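Local coordinates for protein CymD (Pseudomonas putida, PDB 6Z34) that forms an outer-membrane channel of the FadL family for monoaromatic hydrocarbons, consistent with their uptake by lateral diffusion during biodegradation, at residues A35-T38 with Q39-E42. Numbering follows the deposited sequence.
Sequences ATLT and QMQE
Q39 N donates to T36 O at 2.9 Å, the i to i+3 spacing of a 3-10 turn; the N-H...O angle of 154° is fairly straight. In the Q39 side chain, chi1 of -103° and the bend at chi2 (72°) together bring the amide alongside T36, with OE1 3.8 Å from T36 CA. There water 1 donates both to Q39 OE1 at 2.6 Å and to A35 O at 3.0 Å, bridging the side chain to the backbone carbonyl of A35, four residues back. With an alanine in place of Q39, the water would probably lose its side-chain acceptor, and with it the link from A35 O to this residue. M40 N repeats the spacing, donating to L37 O at 3.0 Å. M40 and L37 point the same way, side by side, and M40 SD meets L37 CD2 at 3.8 Å. From M40 on the backbone is extended, and Q41 and E42 run on toward strand 43-58 of the barrel. T38 touches strand 131-146, as does L37, and its OG1 is hydrogen-bonded to S152 OG of strand 151-171. A35 and T36 rest on strand 198-229, and M40 O accepts from R90 of strand 80-91.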
ATOM      1  N   ALA A  35       8.029  17.038  -1.192  1.00 44.58           N
ATOM      2  CA  ALA A  35       8.236  18.484  -1.142  1.00 41.30           C
ATOM      3  C   ALA A  35       7.680  19.075   0.144  1.00 44.62           C
ATOM      4  O   ALA A  35       8.165  20.120   0.598  1.00 46.48           O
ATOM      5  CB  ALA A  35       7.602  19.173  -2.355  1.00 43.55           C
ATOM      6  N   THR A  36       6.702  18.403   0.780  1.00 43.03           N
ATOM      7  CA  THR A  36       6.116  18.985   1.990  1.00 45.22           C
ATOM      8  C   THR A  36       7.060  18.926   3.184  1.00 53.97           C
ATOM      9  O   THR A  36       6.786  19.576   4.198  1.00 53.04           O
ATOM     10  CB  THR A  36       4.799  18.308   2.373  1.00 42.07           C
ATOM     11  OG1 THR A  36       5.007  16.908   2.569  1.00 43.74           O
ATOM     12  CG2 THR A  36       3.683  18.577   1.295  1.00 42.10           C
ATOM     13  N   LEU A  37       8.149  18.155   3.094  1.00 52.75           N
ATOM     14  CA  LEU A  37       9.103  18.083   4.191  1.00 48.30           C
ATOM     15  C   LEU A  37       9.773  19.417   4.473  1.00 48.47           C
ATOM     16  O   LEU A  37      10.197  19.642   5.608  1.00 52.11           O
ATOM     17  CB  LEU A  37      10.166  17.038   3.892  1.00 45.89           C
ATOM     18  CG  LEU A  37       9.615  15.638   3.686  1.00 49.37           C
ATOM     19  CD1 LEU A  37      10.717  14.757   3.132  1.00 46.15           C
ATOM     20  CD2 LEU A  37       9.051  15.129   5.012  1.00 42.28           C
ATOM     21  N   THR A  38       9.861  20.318   3.488  1.00 49.92           N
ATOM     22  CA  THR A  38      10.379  21.655   3.788  1.00 52.81           C
ATOM     23  C   THR A  38       9.482  22.432   4.749  1.00 50.89           C
ATOM     24  O   THR A  38       9.938  23.438   5.300  1.00 53.61           O
ATOM     25  CB  THR A  38      10.615  22.475   2.502  1.00 49.87           C
ATOM     26  OG1 THR A  38       9.387  22.673   1.781  1.00 56.32           O
ATOM     27  CG2 THR A  38      11.614  21.782   1.618  1.00 52.99           C
ATOM     28  N   GLN A  39       8.245  21.977   4.987  1.00 51.46           N
ATOM     29  CA  GLN A  39       7.354  22.592   5.976  1.00 44.60           C
ATOM     30  C   GLN A  39       7.753  22.251   7.415  1.00 50.42           C
ATOM     31  O   GLN A  39       7.348  22.959   8.342  1.00 46.56           O
ATOM     32  CB  GLN A  39       5.908  22.134   5.741  1.00 44.58           C
ATOM     33  CG  GLN A  39       4.981  23.126   5.068  1.00 70.15           C
ATOM     34  CD  GLN A  39       5.289  23.305   3.604  1.00 81.18           C
ATOM     35  OE1 GLN A  39       4.913  22.471   2.775  1.00 81.00           O
ATOM     36  NE2 GLN A  39       5.966  24.404   3.270  1.00 85.48           N
ATOM     37  N   MET A  40       8.515  21.178   7.632  1.00 44.14           N
ATOM     38  CA  MET A  40       8.892  20.819   8.995  1.00 49.22           C
ATOM     39  C   MET A  40       9.942  21.776   9.543  1.00 50.11           C
ATOM     40  O   MET A  40      10.745  22.333   8.795  1.00 49.86           O
ATOM     41  CB  MET A  40       9.441  19.391   9.053  1.00 44.02           C
ATOM     42  CG  MET A  40       8.452  18.346   8.525  1.00 49.46           C
ATOM     43  SD  MET A  40       9.185  16.707   8.477  1.00 55.34           S
ATOM     44  CE  MET A  40       9.051  16.266  10.210  1.00 60.63           C
ATOM     45  N   GLN A  41       9.934  21.943  10.869  1.00 46.07           N
ATOM     46  CA  GLN A  41      10.910  22.790  11.546  1.00 46.77           C
ATOM     47  C   GLN A  41      12.315  22.219  11.401  1.00 50.05           C
ATOM     48  O   GLN A  41      12.509  21.014  11.215  1.00 49.94           O
ATOM     49  CB  GLN A  41      10.568  22.941  13.034  1.00 54.60           C
ATOM     50  CG  GLN A  41       9.208  23.565  13.314  1.00 77.31           C
ATOM     51  CD  GLN A  41       9.296  25.072  13.484  1.00104.23           C
ATOM     52  OE1 GLN A  41       9.851  25.564  14.467  1.00117.71           O
ATOM     53  NE2 GLN A  41       8.753  25.812  12.521  1.00110.94           N
ATOM     54  N   GLU A  42      13.301  23.107  11.481  1.00 50.24           N
ATOM     55  CA  GLU A  42      14.697  22.708  11.459  1.00 48.05           C
ATOM     56  C   GLU A  42      15.013  21.889  12.702  1.00 61.22           C
ATOM     57  O   GLU A  42      14.456  22.120  13.782  1.00 61.14           O
ATOM     58  CB  GLU A  42      15.602  23.935  11.387  1.00 49.45           C
ATOM     59  CG  GLU A  42      15.366  24.805  10.166  1.00 73.66           C
ATOM     60  CD  GLU A  42      16.399  25.920  10.009  1.00 85.44           C
ATOM     61  OE1 GLU A  42      16.515  26.763  10.920  1.00 93.04           O
ATOM     62  OE2 GLU A  42      17.091  25.961   8.968  1.00 87.34           O
TER
HETATM   63  O   HOH W   1       6.396  22.546   0.670  1.00 48.36           O